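PDB 6USS: sulfatase from Bacteroides fragilis CAG:558, which probably hydrolyses aryl sulfate esters as a calcium-dependent member of the sulfatase family. Local coordinates for residues I87-C93 against H104-T110. The protein carries 1 engineered substitution. Sequence-based numbering, arbitrary orientation.
Sequences ICSPTRC and HRVTNWT. Engineered in segment 87-93: Cys88 (natural residue Ser). With CA (calcium ion), chain C.
The imidazole ring of His104 carries Cys93 CB on one face, 4.0 Å from the ring centroid and 18° off the ring normal, a CH-pi contact displaced toward the rim. The ring thereby packs on helix 88-97, which starts with the sulfatase signature C/S-X-P-X-R in the alkaline phosphatase-like sulfatase domain. At its edge, Pro90 CA and the backbone N of Val106 lie in the ring plane and Pro90 O near it; Val106 N donates to His104 ND1 only 5° out of that plane. With ND1 accepting, NE2 carries the proton; its main partner is Ser94 OG, with Pro90 O a weaker second at 3.3 Å, the bond bent to 137°. Bonds at both nitrogens thus fix the ring's rotation.

Cys88, Pro90 and Arg92 represent the signature here. Cys88 is engineered in place of serine, the residue predicted to mature to 3-oxoalanine; its SG binds calcium, together with Asp42, Asp43, Asp322 and Asn323. The 104-110 loop packs against another side of the helix: Cys88 and Arg92 make no contact with it.

Past the ring, Val106 forms the centre of an inverse gamma turn. Cys93 SG rests against its isopropyl group, with Val106 CG1 at 4.0 Å, and both side chains also touch Val134 of strand 133-135. Val106 O sits close to the Pro90 ring, whose nitrogen has no hydrogen to offer it. At the helix start, Ile87 CG2 packs 3.9 Å from Trp109 CB, and Phe427 of strand 422-427 adjoins both Ile87 and Asn108. Buried Ser89 OG accepts from Thr110 N at 3.0 Å, while a water bridges the two hydroxyls, 2.7 Å from Ser89 OG and 3.0 Å from Thr110 OG1.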
loop_
_atom_site.group_PDB
_atom_site.type_symbol
_atom_site.label_atom_id
_atom_site.label_comp_id
_atom_site.label_asym_id
_atom_site.label_seq_id
_atom_site.Cartn_x
_atom_site.Cartn_y
_atom_site.Cartn_z
ATOM N N ILE A 87 19.306 -16.389 11.343
ATOM C CA ILE A 87 18.846 -16.544 9.966
ATOM C C ILE A 87 17.852 -15.428 9.663
ATOM O O ILE A 87 17.089 -15.008 10.539
ATOM C CB ILE A 87 18.215 -17.946 9.761
ATOM C CG1 ILE A 87 19.310 -19.006 9.726
ATOM C CG2 ILE A 87 17.356 -18.017 8.513
ATOM C CD1 ILE A 87 20.284 -18.833 8.589
ATOM N N CYS A 88 17.855 -14.965 8.399
ATOM C CA CYS A 88 17.091 -13.773 8.002
ATOM C C CYS A 88 15.619 -13.849 8.409
ATOM O O CYS A 88 15.057 -12.882 8.935
ATOM C CB CYS A 88 17.166 -13.559 6.491
ATOM S SG CYS A 88 18.817 -13.638 5.753
ATOM N N SER A 89 14.964 -14.980 8.153
ATOM C CA SER A 89 13.507 -15.002 8.260
ATOM C C SER A 89 13.026 -14.875 9.704
ATOM O O SER A 89 12.151 -14.029 9.959
ATOM C CB SER A 89 12.954 -16.250 7.565
ATOM O OG SER A 89 12.952 -16.086 6.160
ATOM N N PRO A 90 13.517 -15.658 10.681
ATOM C CA PRO A 90 13.040 -15.434 12.056
ATOM C C PRO A 90 13.329 -14.041 12.568
ATOM O O PRO A 90 12.499 -13.476 13.291
ATOM C CB PRO A 90 13.772 -16.509 12.872
ATOM C CG PRO A 90 14.930 -16.899 12.042
ATOM C CD PRO A 90 14.418 -16.823 10.622
ATOM N N THR A 91 14.474 -13.460 12.204
ATOM C CA THR A 91 14.795 -12.122 12.691
ATOM C C THR A 91 13.838 -11.082 12.119
ATOM O O THR A 91 13.264 -10.274 12.863
ATOM C CB THR A 91 16.238 -11.769 12.349
ATOM O OG1 THR A 91 17.114 -12.624 13.094
ATOM C CG2 THR A 91 16.533 -10.314 12.695
ATOM N N ARG A 92 13.627 -11.106 10.801
ATOM C CA ARG A 92 12.825 -10.058 10.184
ATOM C C ARG A 92 11.358 -10.160 10.597
ATOM O O ARG A 92 10.717 -9.135 10.865
ATOM C CB ARG A 92 13.007 -10.093 8.663
ATOM C CG ARG A 92 14.301 -9.380 8.204
ATOM C CD ARG A 92 14.891 -9.944 6.921
ATOM N NE ARG A 92 16.324 -9.683 6.812
ATOM C CZ ARG A 92 16.856 -8.522 6.434
ATOM N NH1 ARG A 92 16.063 -7.499 6.123
ATOM N NH2 ARG A 92 18.183 -8.385 6.362
ATOM N N CYS A 93 10.822 -11.389 10.692
ATOM C CA CYS A 93 9.441 -11.577 11.140
ATOM C C CYS A 93 9.249 -11.178 12.606
ATOM O O CYS A 93 8.190 -10.661 12.975
ATOM C CB CYS A 93 9.028 -13.028 10.929
ATOM S SG CYS A 93 8.840 -13.466 9.208
ATOM N N HIS A 104 6.381 -17.357 16.539
ATOM C CA HIS A 104 5.795 -17.203 15.213
ATOM C C HIS A 104 6.178 -18.324 14.252
ATOM O O HIS A 104 5.565 -18.433 13.185
ATOM C CB HIS A 104 6.123 -15.822 14.605
ATOM C CG HIS A 104 7.582 -15.552 14.398
ATOM N ND1 HIS A 104 8.387 -16.330 13.587
ATOM C CD2 HIS A 104 8.372 -14.556 14.868
ATOM C CE1 HIS A 104 9.610 -15.829 13.579
ATOM N NE2 HIS A 104 9.628 -14.752 14.350
ATOM N N ARG A 105 7.149 -19.165 14.605
ATOM C CA ARG A 105 7.476 -20.394 13.886
ATOM C C ARG A 105 7.985 -20.171 12.468
ATOM O O ARG A 105 8.072 -21.134 11.696
ATOM C CB ARG A 105 6.283 -21.350 13.831
ATOM C CG ARG A 105 5.780 -21.742 15.193
ATOM C CD ARG A 105 4.383 -22.279 15.095
ATOM N NE ARG A 105 4.024 -23.106 16.238
ATOM C CZ ARG A 105 2.921 -23.846 16.286
ATOM N NH1 ARG A 105 2.095 -23.858 15.253
ATOM N NH2 ARG A 105 2.640 -24.576 17.358
ATOM N N VAL A 106 8.314 -18.940 12.089
ATOM C CA VAL A 106 9.062 -18.731 10.855
ATOM C C VAL A 106 10.535 -18.823 11.228
ATOM O O VAL A 106 11.224 -17.803 11.317
ATOM C CB VAL A 106 8.723 -17.375 10.201
ATOM C CG1 VAL A 106 9.100 -17.382 8.756
ATOM C CG2 VAL A 106 7.251 -17.057 10.347
ATOM N N THR A 107 11.020 -20.046 11.477
ATOM C CA THR A 107 12.291 -20.278 12.161
ATOM C C THR A 107 13.435 -20.611 11.220
ATOM O O THR A 107 14.583 -20.681 11.672
ATOM C CB THR A 107 12.158 -21.405 13.212
ATOM O OG1 THR A 107 11.387 -22.488 12.682
ATOM C CG2 THR A 107 11.490 -20.894 14.494
ATOM N N ASN A 108 13.162 -20.825 9.940
ATOM C CA ASN A 108 14.206 -20.929 8.934
ATOM C C ASN A 108 13.816 -20.031 7.766
ATOM O O ASN A 108 12.742 -19.421 7.771
ATOM C CB ASN A 108 14.403 -22.385 8.514
ATOM C CG ASN A 108 15.725 -22.619 7.857
ATOM O OD1 ASN A 108 16.464 -21.675 7.561
ATOM N ND2 ASN A 108 16.031 -23.889 7.592
ATOM N N TRP A 109 14.671 -19.935 6.749
ATOM C CA TRP A 109 14.430 -18.928 5.717
ATOM C C TRP A 109 13.338 -19.354 4.726
ATOM O O TRP A 109 13.225 -20.520 4.348
ATOM C CB TRP A 109 15.730 -18.577 4.983
ATOM C CG TRP A 109 16.299 -19.640 4.105
ATOM C CD1 TRP A 109 17.206 -20.598 4.462
ATOM C CD2 TRP A 109 16.029 -19.835 2.708
ATOM N NE1 TRP A 109 17.511 -21.389 3.372
ATOM C CE2 TRP A 109 16.800 -20.943 2.284
ATOM C CE3 TRP A 109 15.214 -19.181 1.775
ATOM C CZ2 TRP A 109 16.769 -21.418 0.966
ATOM C CZ3 TRP A 109 15.193 -19.644 0.468
ATOM C CH2 TRP A 109 15.964 -20.756 0.077
ATOM N N THR A 110 12.525 -18.389 4.310
ATOM C CA THR A 110 11.359 -18.653 3.479
ATOM C C THR A 110 11.549 -18.132 2.060
ATOM O O THR A 110 12.265 -17.148 1.832
ATOM C CB THR A 110 10.104 -18.009 4.072
ATOM O OG1 THR A 110 10.198 -16.588 3.940
ATOM C CG2 THR A 110 9.966 -18.357 5.532
HETATM CA CA CA C . 20.171 -12.329 6.752
HETATM O O HOH W 1 10.599 -14.682 6.162
#